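Local coordinates for peptidase M28 (Shewanella amazonensis SB2B, PDB 3IIB), which probably acts as a zinc-dependent dipeptidase or carboxypeptidase of peptidase family M28, carrying two zinc ions bound in its active site, at residues Ile251-Ala256 / Glu322-Ala327; Ile239-Gly244 / Glu292-Val297; Gly309-Ala314 / Val377-Ala382; Gly384-Ser389 / Val435-Leu440. All blocks are in the same frame, centred on the assembly; numbering follows the deposited sequence.

Interaction 1 (Ile251-Ala256 / Glu322-Ala327); sequences IVLIGA and EKHYIA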
loop_
_atom_site.group_PDB
_atom_site.type_symbol
_atom_site.label_atom_id
_atom_site.label_comp_id
_atom_site.label_asym_id
_atom_site.label_seq_id
_atom_site.Cartn_x
_atom_site.Cartn_y
_atom_site.Cartn_z
ATOM N N ILE A 251 34.900 -6.326 -24.219
ATOM C CA ILE A 251 34.061 -5.801 -23.154
ATOM C C ILE A 251 32.974 -6.788 -22.750
ATOM O O ILE A 251 32.255 -7.304 -23.600
ATOM C CB ILE A 251 33.359 -4.516 -23.602
ATOM C CG1 ILE A 251 34.388 -3.414 -23.868
ATOM C CG2 ILE A 251 32.349 -4.066 -22.558
ATOM C CD1 ILE A 251 34.039 -2.596 -25.072
ATOM N N VAL A 252 32.870 -7.037 -21.456
ATOM C CA VAL A 252 31.707 -7.693 -20.865
ATOM C C VAL A 252 30.920 -6.563 -20.224
ATOM O O VAL A 252 31.422 -5.856 -19.323
ATOM C CB VAL A 252 32.111 -8.708 -19.811
ATOM C CG1 VAL A 252 30.878 -9.210 -19.027
ATOM C CG2 VAL A 252 32.910 -9.864 -20.490
ATOM N N LEU A 253 29.701 -6.351 -20.688
ATOM C CA LEU A 253 28.866 -5.253 -20.228
ATOM C C LEU A 253 27.810 -5.793 -19.267
ATOM O O LEU A 253 27.035 -6.689 -19.622
ATOM C CB LEU A 253 28.186 -4.598 -21.430
ATOM C CG LEU A 253 27.438 -3.268 -21.264
ATOM C CD1 LEU A 253 27.124 -2.662 -22.623
ATOM C CD2 LEU A 253 26.175 -3.419 -20.476
ATOM N N ILE A 254 27.765 -5.233 -18.071
ATOM C CA ILE A 254 26.697 -5.561 -17.133
ATOM C C ILE A 254 26.045 -4.235 -16.755
ATOM O O ILE A 254 26.719 -3.244 -16.409
ATOM C CB ILE A 254 27.205 -6.394 -15.909
ATOM C CG1 ILE A 254 28.318 -5.656 -15.149
ATOM C CG2 ILE A 254 27.605 -7.894 -16.342
ATOM C CD1 ILE A 254 28.762 -6.420 -13.851
ATOM N N GLY A 255 24.736 -4.204 -16.918
ATOM C CA GLY A 255 24.020 -2.943 -16.845
ATOM C C GLY A 255 22.821 -2.918 -15.923
ATOM O O GLY A 255 22.326 -3.949 -15.435
ATOM N N ALA A 256 22.319 -1.703 -15.746
ATOM C CA ALA A 256 21.061 -1.424 -15.058
ATOM C C ALA A 256 20.645 -0.059 -15.559
ATOM O O ALA A 256 21.445 0.617 -16.243
ATOM C CB ALA A 256 21.269 -1.394 -13.501
ATOM N N GLU A 322 31.510 -4.757 -32.054
ATOM C CA GLU A 322 32.098 -6.015 -32.445
ATOM C C GLU A 322 32.966 -6.572 -31.332
ATOM O O GLU A 322 33.100 -7.787 -31.207
ATOM C CB GLU A 322 32.943 -5.819 -33.705
ATOM C CG GLU A 322 33.324 -7.082 -34.382
ATOM C CD GLU A 322 33.736 -6.809 -35.822
ATOM O OE1 GLU A 322 34.931 -6.486 -36.038
ATOM O OE2 GLU A 322 32.884 -6.977 -36.724
ATOM N N LYS A 323 33.564 -5.690 -30.538
ATOM C CA LYS A 323 34.375 -6.092 -29.390
ATOM C C LYS A 323 33.593 -6.280 -28.075
ATOM O O LYS A 323 34.185 -6.565 -27.048
ATOM C CB LYS A 323 35.517 -5.090 -29.197
ATOM C CG LYS A 323 36.653 -5.244 -30.222
ATOM C CD LYS A 323 37.471 -6.506 -29.952
ATOM C CE LYS A 323 38.653 -6.631 -30.903
ATOM N NZ LYS A 323 39.552 -7.765 -30.544
ATOM N N HIS A 324 32.270 -6.100 -28.089
ATOM C CA HIS A 324 31.420 -6.432 -26.945
ATOM C C HIS A 324 31.236 -7.932 -26.927
ATOM O O HIS A 324 30.655 -8.502 -27.842
ATOM C CB HIS A 324 30.067 -5.739 -27.009
ATOM C CG HIS A 324 30.119 -4.323 -26.570
ATOM N ND1 HIS A 324 30.959 -3.401 -27.160
ATOM C CD2 HIS A 324 29.493 -3.676 -25.558
ATOM C CE1 HIS A 324 30.818 -2.240 -26.551
ATOM N NE2 HIS A 324 29.948 -2.381 -25.565
ATOM N N TYR A 325 31.813 -8.589 -25.950
ATOM C CA TYR A 325 31.765 -10.041 -25.899
ATOM C C TYR A 325 30.333 -10.514 -25.597
ATOM O O TYR A 325 29.795 -11.378 -26.289
ATOM C CB TYR A 325 32.759 -10.523 -24.854
ATOM C CG TYR A 325 32.854 -12.029 -24.746
ATOM C CD1 TYR A 325 33.314 -12.807 -25.812
ATOM C CD2 TYR A 325 32.525 -12.664 -23.564
ATOM C CE1 TYR A 325 33.402 -14.200 -25.688
ATOM C CE2 TYR A 325 32.587 -14.067 -23.453
ATOM C CZ TYR A 325 33.051 -14.792 -24.493
ATOM O OH TYR A 325 33.091 -16.161 -24.338
ATOM N N ILE A 326 29.735 -9.944 -24.550
ATOM C CA ILE A 326 28.376 -10.267 -24.135
ATOM C C ILE A 326 27.881 -9.126 -23.306
ATOM O O ILE A 326 28.681 -8.427 -22.665
ATOM C CB ILE A 326 28.317 -11.591 -23.358
ATOM C CG1 ILE A 326 26.861 -12.071 -23.209
ATOM C CG2 ILE A 326 28.988 -11.443 -21.989
ATOM C CD1 ILE A 326 26.732 -13.615 -23.028
ATOM N N ALA A 327 26.574 -8.920 -23.327
ATOM C CA ALA A 327 25.920 -7.901 -22.522
ATOM C C ALA A 327 24.738 -8.477 -21.738
ATOM O O ALA A 327 24.068 -9.355 -22.248
ATOM C CB ALA A 327 25.402 -6.767 -23.432
#

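Interaction 2 (Ile239-Gly244 / Glu292-Val297); sequences IAEVKG and ERTIRV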
loop_
_atom_site.group_PDB
_atom_site.type_symbol
_atom_site.label_atom_id
_atom_site.label_comp_id
_atom_site.label_asym_id
_atom_site.label_seq_id
_atom_site.Cartn_x
_atom_site.Cartn_y
_atom_site.Cartn_z
ATOM N N ILE A 239 29.265 5.299 -16.572
ATOM C CA ILE A 239 30.008 4.101 -16.913
ATOM C C ILE A 239 31.195 3.945 -15.961
ATOM O O ILE A 239 31.916 4.934 -15.645
ATOM C CB ILE A 239 30.460 4.135 -18.366
ATOM C CG1 ILE A 239 29.222 4.149 -19.315
ATOM C CG2 ILE A 239 31.429 2.936 -18.644
ATOM C CD1 ILE A 239 29.531 4.461 -20.781
ATOM N N ALA A 240 31.389 2.711 -15.521
ATOM C CA ALA A 240 32.618 2.330 -14.796
ATOM C C ALA A 240 33.200 1.073 -15.358
ATOM O O ALA A 240 32.486 0.182 -15.873
ATOM C CB ALA A 240 32.348 2.121 -13.323
ATOM N N GLU A 241 34.519 0.965 -15.232
ATOM C CA GLU A 241 35.224 -0.186 -15.753
ATOM C C GLU A 241 36.191 -0.786 -14.750
ATOM O O GLU A 241 36.838 -0.084 -13.978
ATOM C CB GLU A 241 35.978 0.188 -17.056
ATOM C CG GLU A 241 35.066 0.556 -18.202
ATOM C CD GLU A 241 35.756 1.077 -19.443
ATOM O OE1 GLU A 241 37.010 1.130 -19.488
ATOM O OE2 GLU A 241 35.022 1.408 -20.395
ATOM N N VAL A 242 36.196 -2.119 -14.748
ATOM C CA VAL A 242 37.265 -2.933 -14.223
ATOM C C VAL A 242 38.196 -3.249 -15.391
ATOM O O VAL A 242 37.821 -3.920 -16.338
ATOM C CB VAL A 242 36.730 -4.248 -13.628
ATOM C CG1 VAL A 242 37.912 -5.106 -13.101
ATOM C CG2 VAL A 242 35.686 -3.970 -12.509
ATOM N N LYS A 243 39.425 -2.760 -15.342
ATOM C CA LYS A 243 40.338 -2.869 -16.452
ATOM C C LYS A 243 40.683 -4.347 -16.728
ATOM O O LYS A 243 40.915 -5.117 -15.794
ATOM C CB LYS A 243 41.624 -2.052 -16.153
ATOM C CG LYS A 243 42.616 -2.007 -17.278
ATOM C CD LYS A 243 43.677 -0.889 -17.152
ATOM C CE LYS A 243 44.713 -1.163 -16.109
ATOM N NZ LYS A 243 45.842 -0.162 -16.245
ATOM N N GLY A 244 40.689 -4.713 -18.005
ATOM C CA GLY A 244 41.058 -6.041 -18.436
ATOM C C GLY A 244 42.547 -6.200 -18.498
ATOM O O GLY A 244 43.285 -5.339 -18.075
ATOM N N GLU A 292 40.537 -11.190 -17.970
ATOM C CA GLU A 292 41.100 -11.034 -19.304
ATOM C C GLU A 292 40.440 -9.887 -20.047
ATOM O O GLU A 292 41.126 -9.013 -20.627
ATOM C CB GLU A 292 41.014 -12.330 -20.077
ATOM C CG GLU A 292 41.883 -13.415 -19.440
ATOM C CD GLU A 292 41.782 -14.761 -20.149
ATOM O OE1 GLU A 292 41.044 -14.849 -21.129
ATOM O OE2 GLU A 292 42.429 -15.738 -19.703
ATOM N N ARG A 293 39.124 -9.893 -20.067
ATOM C CA ARG A 293 38.362 -8.801 -20.722
ATOM C C ARG A 293 38.104 -7.658 -19.772
ATOM O O ARG A 293 38.062 -7.847 -18.573
ATOM C CB ARG A 293 37.024 -9.296 -21.254
ATOM C CG ARG A 293 37.131 -10.424 -22.269
ATOM C CD ARG A 293 35.818 -10.848 -22.942
ATOM N NE ARG A 293 36.159 -11.744 -24.028
ATOM C CZ ARG A 293 36.320 -13.071 -23.916
ATOM N NH1 ARG A 293 35.995 -13.708 -22.792
ATOM N NH2 ARG A 293 36.778 -13.770 -24.959
ATOM N N THR A 294 37.844 -6.479 -20.342
ATOM C CA THR A 294 37.351 -5.356 -19.562
ATOM C C THR A 294 35.905 -5.623 -19.143
ATOM O O THR A 294 35.129 -6.134 -19.942
ATOM C CB THR A 294 37.467 -4.078 -20.369
ATOM O OG1 THR A 294 38.861 -3.838 -20.614
ATOM C CG2 THR A 294 36.790 -2.903 -19.631
ATOM N N ILE A 295 35.573 -5.355 -17.884
ATOM C CA ILE A 295 34.181 -5.414 -17.429
ATOM C C ILE A 295 33.660 -4.003 -17.316
ATOM O O ILE A 295 34.206 -3.185 -16.579
ATOM C CB ILE A 295 34.050 -6.154 -16.099
ATOM C CG1 ILE A 295 34.461 -7.623 -16.306
ATOM C CG2 ILE A 295 32.626 -6.040 -15.499
ATOM C CD1 ILE A 295 34.826 -8.396 -14.975
ATOM N N ARG A 296 32.584 -3.727 -18.030
ATOM C CA ARG A 296 32.033 -2.387 -18.082
ATOM C C ARG A 296 30.639 -2.380 -17.429
ATOM O O ARG A 296 29.721 -3.091 -17.883
ATOM C CB ARG A 296 31.973 -1.900 -19.537
ATOM C CG ARG A 296 31.402 -0.476 -19.652
ATOM C CD ARG A 296 31.369 0.038 -21.071
ATOM N NE ARG A 296 32.725 0.270 -21.566
ATOM C CZ ARG A 296 33.055 0.417 -22.850
ATOM N NH1 ARG A 296 32.130 0.335 -23.823
ATOM N NH2 ARG A 296 34.314 0.650 -23.169
ATOM N N VAL A 297 30.501 -1.588 -16.349
ATOM C CA VAL A 297 29.222 -1.342 -15.708
ATOM C C VAL A 297 28.596 -0.159 -16.420
ATOM O O VAL A 297 29.210 0.891 -16.512
ATOM C CB VAL A 297 29.362 -1.049 -14.200
ATOM C CG1 VAL A 297 28.022 -0.591 -13.583
ATOM C CG2 VAL A 297 29.860 -2.301 -13.446
HETATM O O HOH W 1 37.306 0.336 -22.212
#

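Interaction 3 (Gly309-Ala314 / Val377-Ala382); sequences GGKTYA and VSMLPA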
loop_
_atom_site.group_PDB
_atom_site.type_symbol
_atom_site.label_atom_id
_atom_site.label_comp_id
_atom_site.label_asym_id
_atom_site.label_seq_id
_atom_site.Cartn_x
_atom_site.Cartn_y
_atom_site.Cartn_z
ATOM N N GLY A 309 18.720 5.921 -23.187
ATOM C CA GLY A 309 20.132 5.717 -22.946
ATOM C C GLY A 309 20.671 4.455 -23.582
ATOM O O GLY A 309 21.755 4.473 -24.132
ATOM N N GLY A 310 19.908 3.373 -23.547
ATOM C CA GLY A 310 20.345 2.162 -24.244
ATOM C C GLY A 310 20.523 2.362 -25.747
ATOM O O GLY A 310 21.526 1.929 -26.323
ATOM N N LYS A 311 19.548 3.008 -26.377
ATOM C CA LYS A 311 19.588 3.269 -27.797
ATOM C C LYS A 311 20.771 4.199 -28.113
ATOM O O LYS A 311 21.477 4.016 -29.103
ATOM C CB LYS A 311 18.287 3.930 -28.222
ATOM C CG LYS A 311 17.139 2.945 -28.258
ATOM C CD LYS A 311 15.808 3.597 -28.567
ATOM C CE LYS A 311 14.750 2.510 -28.697
ATOM N NZ LYS A 311 13.375 3.051 -28.810
ATOM N N THR A 312 20.987 5.203 -27.267
ATOM C CA THR A 312 22.085 6.128 -27.472
ATOM C C THR A 312 23.435 5.398 -27.381
ATOM O O THR A 312 24.315 5.580 -28.234
ATOM C CB THR A 312 22.054 7.287 -26.504
ATOM O OG1 THR A 312 20.868 8.047 -26.714
ATOM C CG2 THR A 312 23.262 8.202 -26.691
ATOM N N TYR A 313 23.580 4.556 -26.370
ATOM C CA TYR A 313 24.802 3.787 -26.199
ATOM C C TYR A 313 25.084 2.910 -27.443
ATOM O O TYR A 313 26.188 2.886 -27.951
ATOM C CB TYR A 313 24.689 2.900 -24.958
ATOM C CG TYR A 313 25.918 2.052 -24.704
ATOM C CD1 TYR A 313 26.092 0.833 -25.334
ATOM C CD2 TYR A 313 26.877 2.455 -23.786
ATOM C CE1 TYR A 313 27.224 0.063 -25.099
ATOM C CE2 TYR A 313 28.016 1.695 -23.545
ATOM C CZ TYR A 313 28.187 0.503 -24.188
ATOM O OH TYR A 313 29.361 -0.211 -23.907
ATOM N N ALA A 314 24.074 2.185 -27.907
ATOM C CA ALA A 314 24.230 1.333 -29.099
ATOM C C ALA A 314 24.747 2.119 -30.293
ATOM O O ALA A 314 25.600 1.652 -31.031
ATOM C CB ALA A 314 22.926 0.638 -29.447
ATOM N N VAL A 377 19.750 -3.464 -23.196
ATOM C CA VAL A 377 20.622 -4.214 -24.102
ATOM C C VAL A 377 19.848 -4.998 -25.165
ATOM O O VAL A 377 20.435 -5.738 -25.968
ATOM C CB VAL A 377 21.579 -5.163 -23.315
ATOM C CG1 VAL A 377 22.390 -4.347 -22.340
ATOM C CG2 VAL A 377 20.796 -6.285 -22.614
ATOM N N SER A 378 18.529 -4.797 -25.199
ATOM C CA SER A 378 17.657 -5.632 -26.024
ATOM C C SER A 378 17.824 -5.313 -27.508
ATOM O O SER A 378 17.384 -6.101 -28.342
ATOM C CB SER A 378 16.189 -5.478 -25.616
ATOM O OG SER A 378 15.712 -4.156 -25.840
HETATM N N MSE A 379 18.470 -4.174 -27.834
HETATM C CA MSE A 379 18.682 -3.795 -29.239
HETATM C C MSE A 379 20.003 -4.328 -29.770
HETATM O O MSE A 379 20.328 -4.225 -30.955
HETATM C CB MSE A 379 18.549 -2.270 -29.430
HETATM C CG MSE A 379 19.711 -1.457 -28.968
HETATM SE SE MSE A 379 19.937 -1.464 -27.067
HETATM C CE MSE A 379 18.283 -0.633 -26.560
ATOM N N LEU A 380 20.792 -4.926 -28.891
ATOM C CA LEU A 380 22.142 -5.258 -29.236
ATOM C C LEU A 380 22.299 -6.561 -30.041
ATOM O O LEU A 380 23.154 -6.627 -30.913
ATOM C CB LEU A 380 23.061 -5.239 -27.985
ATOM C CG LEU A 380 23.132 -3.931 -27.176
ATOM C CD1 LEU A 380 24.135 -4.115 -26.034
ATOM C CD2 LEU A 380 23.510 -2.731 -28.075
ATOM N N PRO A 381 21.456 -7.582 -29.783
ATOM C CA PRO A 381 21.561 -8.776 -30.654
ATOM C C PRO A 381 21.364 -8.530 -32.125
ATOM O O PRO A 381 22.047 -9.147 -32.924
ATOM C CB PRO A 381 20.497 -9.723 -30.098
ATOM C CG PRO A 381 20.464 -9.371 -28.596
ATOM C CD PRO A 381 20.611 -7.835 -28.623
ATOM N N ALA A 382 20.454 -7.611 -32.489
ATOM C CA ALA A 382 20.251 -7.284 -33.872
ATOM C C ALA A 382 21.507 -6.636 -34.471
ATOM O O ALA A 382 21.657 -6.629 -35.682
ATOM C CB ALA A 382 19.014 -6.343 -34.024
#

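Interaction 4 (Gly384-Ser389 / Val435-Leu440); sequences GVPVAS and VELRPL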
loop_
_atom_site.group_PDB
_atom_site.type_symbol
_atom_site.label_atom_id
_atom_site.label_comp_id
_atom_site.label_asym_id
_atom_site.label_seq_id
_atom_site.Cartn_x
_atom_site.Cartn_y
_atom_site.Cartn_z
ATOM N N GLY A 384 24.447 -7.729 -33.570
ATOM C CA GLY A 384 25.419 -8.820 -33.558
ATOM C C GLY A 384 25.992 -9.188 -32.206
ATOM O O GLY A 384 26.796 -10.129 -32.105
ATOM N N VAL A 385 25.578 -8.462 -31.176
ATOM C CA VAL A 385 26.152 -8.554 -29.832
ATOM C C VAL A 385 25.400 -9.621 -29.049
ATOM O O VAL A 385 24.165 -9.554 -28.908
ATOM C CB VAL A 385 26.053 -7.223 -29.079
ATOM C CG1 VAL A 385 26.735 -7.343 -27.697
ATOM C CG2 VAL A 385 26.689 -6.095 -29.921
ATOM N N PRO A 386 26.136 -10.637 -28.572
ATOM C CA PRO A 386 25.512 -11.635 -27.707
ATOM C C PRO A 386 25.008 -11.037 -26.402
ATOM O O PRO A 386 25.531 -10.030 -25.911
ATOM C CB PRO A 386 26.667 -12.643 -27.436
ATOM C CG PRO A 386 27.606 -12.470 -28.541
ATOM C CD PRO A 386 27.539 -10.987 -28.856
ATOM N N VAL A 387 23.979 -11.657 -25.832
ATOM C CA VAL A 387 23.455 -11.241 -24.570
ATOM C C VAL A 387 23.056 -12.459 -23.745
ATOM O O VAL A 387 23.006 -13.568 -24.251
ATOM C CB VAL A 387 22.222 -10.281 -24.709
ATOM C CG1 VAL A 387 22.636 -8.945 -25.408
ATOM C CG2 VAL A 387 21.026 -10.973 -25.384
ATOM N N ALA A 388 22.818 -12.207 -22.454
ATOM C CA ALA A 388 22.174 -13.156 -21.558
ATOM C C ALA A 388 21.031 -12.460 -20.825
ATOM O O ALA A 388 21.051 -11.227 -20.626
ATOM C CB ALA A 388 23.196 -13.738 -20.549
ATOM N N SER A 389 20.023 -13.249 -20.457
ATOM C CA SER A 389 18.939 -12.807 -19.579
ATOM C C SER A 389 19.047 -13.661 -18.328
ATOM O O SER A 389 18.809 -14.886 -18.350
ATOM C CB SER A 389 17.582 -13.006 -20.229
ATOM O OG SER A 389 17.343 -12.057 -21.260
ATOM N N VAL A 435 35.106 -19.235 -24.974
ATOM C CA VAL A 435 34.079 -19.636 -25.915
ATOM C C VAL A 435 33.863 -18.536 -26.948
ATOM O O VAL A 435 33.712 -17.357 -26.612
ATOM C CB VAL A 435 32.734 -19.972 -25.192
ATOM C CG1 VAL A 435 31.694 -20.514 -26.187
ATOM C CG2 VAL A 435 33.007 -20.990 -24.023
ATOM N N GLU A 436 33.764 -18.956 -28.205
ATOM C CA GLU A 436 33.382 -18.055 -29.272
ATOM C C GLU A 436 31.878 -17.920 -29.281
ATOM O O GLU A 436 31.178 -18.887 -29.518
ATOM C CB GLU A 436 33.925 -18.542 -30.633
ATOM C CG GLU A 436 33.426 -17.712 -31.782
ATOM C CD GLU A 436 33.813 -16.255 -31.620
ATOM O OE1 GLU A 436 35.024 -15.982 -31.589
ATOM O OE2 GLU A 436 32.898 -15.404 -31.528
ATOM N N LEU A 437 31.374 -16.714 -29.041
ATOM C CA LEU A 437 29.937 -16.496 -28.904
ATOM C C LEU A 437 29.206 -16.075 -30.195
ATOM O O LEU A 437 27.974 -16.041 -30.238
ATOM C CB LEU A 437 29.647 -15.486 -27.782
ATOM C CG LEU A 437 30.180 -15.792 -26.375
ATOM C CD1 LEU A 437 29.636 -14.688 -25.436
ATOM C CD2 LEU A 437 29.764 -17.229 -25.926
ATOM N N ARG A 438 29.962 -15.793 -31.240
ATOM C CA ARG A 438 29.420 -15.281 -32.472
ATOM C C ARG A 438 29.671 -16.323 -33.595
ATOM O O ARG A 438 30.559 -17.192 -33.483
ATOM C CB ARG A 438 30.095 -13.945 -32.786
ATOM C CG ARG A 438 29.799 -12.852 -31.795
ATOM C CD ARG A 438 30.500 -11.614 -32.192
ATOM N NE ARG A 438 30.277 -10.546 -31.215
ATOM C CZ ARG A 438 29.939 -9.299 -31.522
ATOM N NH1 ARG A 438 29.818 -8.936 -32.785
ATOM N NH2 ARG A 438 29.706 -8.417 -30.569
ATOM N N PRO A 439 28.906 -16.246 -34.681
ATOM C CA PRO A 439 27.800 -15.360 -34.926
ATOM C C PRO A 439 26.516 -15.832 -34.275
ATOM O O PRO A 439 26.312 -17.035 -34.076
ATOM C CB PRO A 439 27.651 -15.435 -36.444
ATOM C CG PRO A 439 27.963 -16.853 -36.758
ATOM C CD PRO A 439 29.089 -17.194 -35.799
ATOM N N LEU A 440 25.623 -14.891 -33.965
ATOM C CA LEU A 440 24.304 -15.231 -33.448
ATOM C C LEU A 440 23.478 -15.871 -34.545
ATOM O O LEU A 440 23.482 -15.382 -35.677
ATOM C CB LEU A 440 23.568 -13.967 -32.978
ATOM C CG LEU A 440 24.244 -13.156 -31.886
ATOM C CD1 LEU A 440 23.312 -12.004 -31.330
ATOM C CD2 LEU A 440 24.699 -14.080 -30.788
HETATM O O HOH W 2 26.859 -12.059 -34.115
#

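Interaction 1 (Ile251-Ala256 / Glu322-Ala327)
Lys-323 O accepts the first bond, from Ile-251 N (2.9 Å), where strand 324-329 joins strand 247-257 in parallel within the mixed sheet of the M28 peptidase fold. His-324 follows, its side chain alongside that of Ile-251 with the ring face turned to it. CB of Ile-251 stands over the ring centre at 4.3 Å, 3° off the ring normal, while Leu-253 CD1 meets the ring edge in its plane, 3.9 Å from CD2 of His-324. Both ring nitrogens have partners elsewhere, ND1 at Glu-320 O and NE2 at Tyr-313 OH. Tyr-325 gives its N-H to Ile-251 O (2.7 Å), yet its backbone is not extended: it is the extra residue of a beta bulge, since Ile-251 pairs with His-324 but Leu-253 with Ala-327. CG of Tyr-325 is anti to the backbone N (chi1 -177°); the side chain lies beside Val-252, and OH bonds to Val-435 O. Ile-326 restores the ladder: Leu-253 N points almost straight at Ile-326 O (3.0 Å, 173° at the hydrogen), in the carbonyl plane. Ile-326 CG2 rests beside Val-252 CG1. Ala-327 pairs with Leu-253, CB to CB 4.1 Å, with a CA-H...O contact of 3.3 Å from Ala-327 CA to Leu-253 O.

Interaction 2 (Ile239-Gly244 / Glu292-Val297)
Glu-241 and Arg-296 form a salt bridge on one face of the sheet, side by side and pointing the same way. The guanidinium comes side-on and grips a single oxygen: NE lies 2.8 Å and NH2 3.0 Å from OE2 of Glu-241, one on its anti and one on its syn side, from the same face of the carboxylate plane. The bend of Arg-296 at chi3 (-69°) sets NE for this grip. A water donates to Glu-241 OE1 and accepts from Arg-296 NH2. Both charges have further partners: Tyr-64 at OE2, Arg-62 at OE1, and Glu-320 at Arg-296 NH1. Backbone bonds run in two reciprocal sets, Ala-240 with Val-297 (N to O 3.0 Å and O to N 2.7 Å) and Val-242 with Ile-295; Gly-244 N adds a weak bond to Thr-294 OG1 (3.3 Å), itself hydrogen-bonded to Ala-248 O. Apolar contacts fall on both faces. Ala-240 and Val-242 meet Val-297 and Ile-295 on the face covered by helix 267-285, whereas Ile-239 CG2 touches Arg-296 CG at 3.6 Å beside the ion pair. Here the long strand 220-242 joins 293-300 antiparallel, next to parallel strands, as in the mixed central sheet of zinc exopeptidases.

Interaction 3 (Gly309-Ala314 / Val377-Ala382)
Gly-310 and Ala-314, one helical turn apart and joined by the bond from Ala-314 N to Gly-310 O, confront a type I beta turn running from Val-377 to Leu-380. The turn is closed by Leu-380 N bonding to Val-377 O (3.1 Å). No hydrogen bond links the two segments; the closest CA atoms are those of Gly-310 and Val-377, 6.4 Å apart, and Ala-314 CA lies 6.9 Å from Leu-380 CA. Met-379, present as selenomethionine, is the side chain that bridges helix and turn. Its CG sits in the crowded position between the backbone N and carbonyl carbon (chi1 76°), and further bends at chi2 (-68°) and chi3 (-63°) fold the chain over the helix backbone. SE of Met-379 lies 3.8 Å from Gly-310 O, and CE reaches Gly-310 C at 3.8 Å.

Helix 308-316 connects strand 293-300 to the parallel strand 324-329, a beta-alpha-beta crossover that passes over strand 247-257 in the M28 peptidase fold. Shortly before the helix come Glu-303 and the zinc ligand Glu-304.

Lys-311 crosses Met-379 at about a right angle, its CG 4.1 Å from CE, with its amine weakly bonded to Gly-306 O. Ala-314 is the apolar meeting point of the turn: its CB touches Met-379 CG at 3.9 Å and Leu-380 CD2 at 3.7 Å. Leu-380 also packs on Ala-327 of strand 324-329 and on Val-385.

Interaction 4 (Gly384-Ser389 / Val435-Leu440)
Arg-438 reaches Gly-384 with CG anti to its own carbonyl carbon; chi2 (180°) and chi3 (-178°) extend the chain to NE, and chi4 (-133°) then sets CZ, so that the guanidinium lies across the backbone of the 384-386 loop. Gly-384 O stands over one face of that group, 3.2 Å above the plane and over its centre. Although NH1 of Arg-438 is 3.3 Å from this oxygen, the angle is too poor for a hydrogen bond. NH2 is hydrogen-bonded to His-324 O. The ring of Pro-386 crosses Arg-438 at about a right angle, its CD 3.6 Å from NE, and presses CG against Leu-437 CB at 3.7 Å. Leu-440 packs CD2 on Pro-386 CG (4.0 Å), while its CD1 lies against the carbonyl oxygen of Val-385 (3.5 Å). The segment bends through a cis peptide bond before Pro-439, while Arg-438 N bonds to Glu-436 OE2 on its anti lone pair. The contact ties the lead-in to strand 387-392 to the C-terminal tail that follows helix 413-432. A water donates to Gly-384 O (2.8 Å) and accepts from Leu-440 N, a bridge between the two backbones. The cation lying flat under a carbonyl oxygen implies attraction that is probably electrostatic, with the water supplying that oxygen with a proper hydrogen bond.

Interactions 1 and 2 share one sheet: strand 293-300 lies between 220-242 and 247-257, with Val-252 O 2.7 Å from Arg-296 N, and Arg-293 packs on Tyr-325 as a cation-pi pair. Tyr-313 of interaction 3 joins both, since its OH, the partner of His-324, also lies 2.8 Å from Arg-296 NH1. Interaction 4 borders interaction 1 through Tyr-325 O and Pro-386 CG (3.3 Å), and interaction 3 through Leu-380 O and Val-385 N (3.1 Å). The zinc site lies at the C-terminal ends of the parallel strands: side chains of Leu-253 and of the zinc ligand His-257 are about 11 Å apart. Interaction 4 is away from the site.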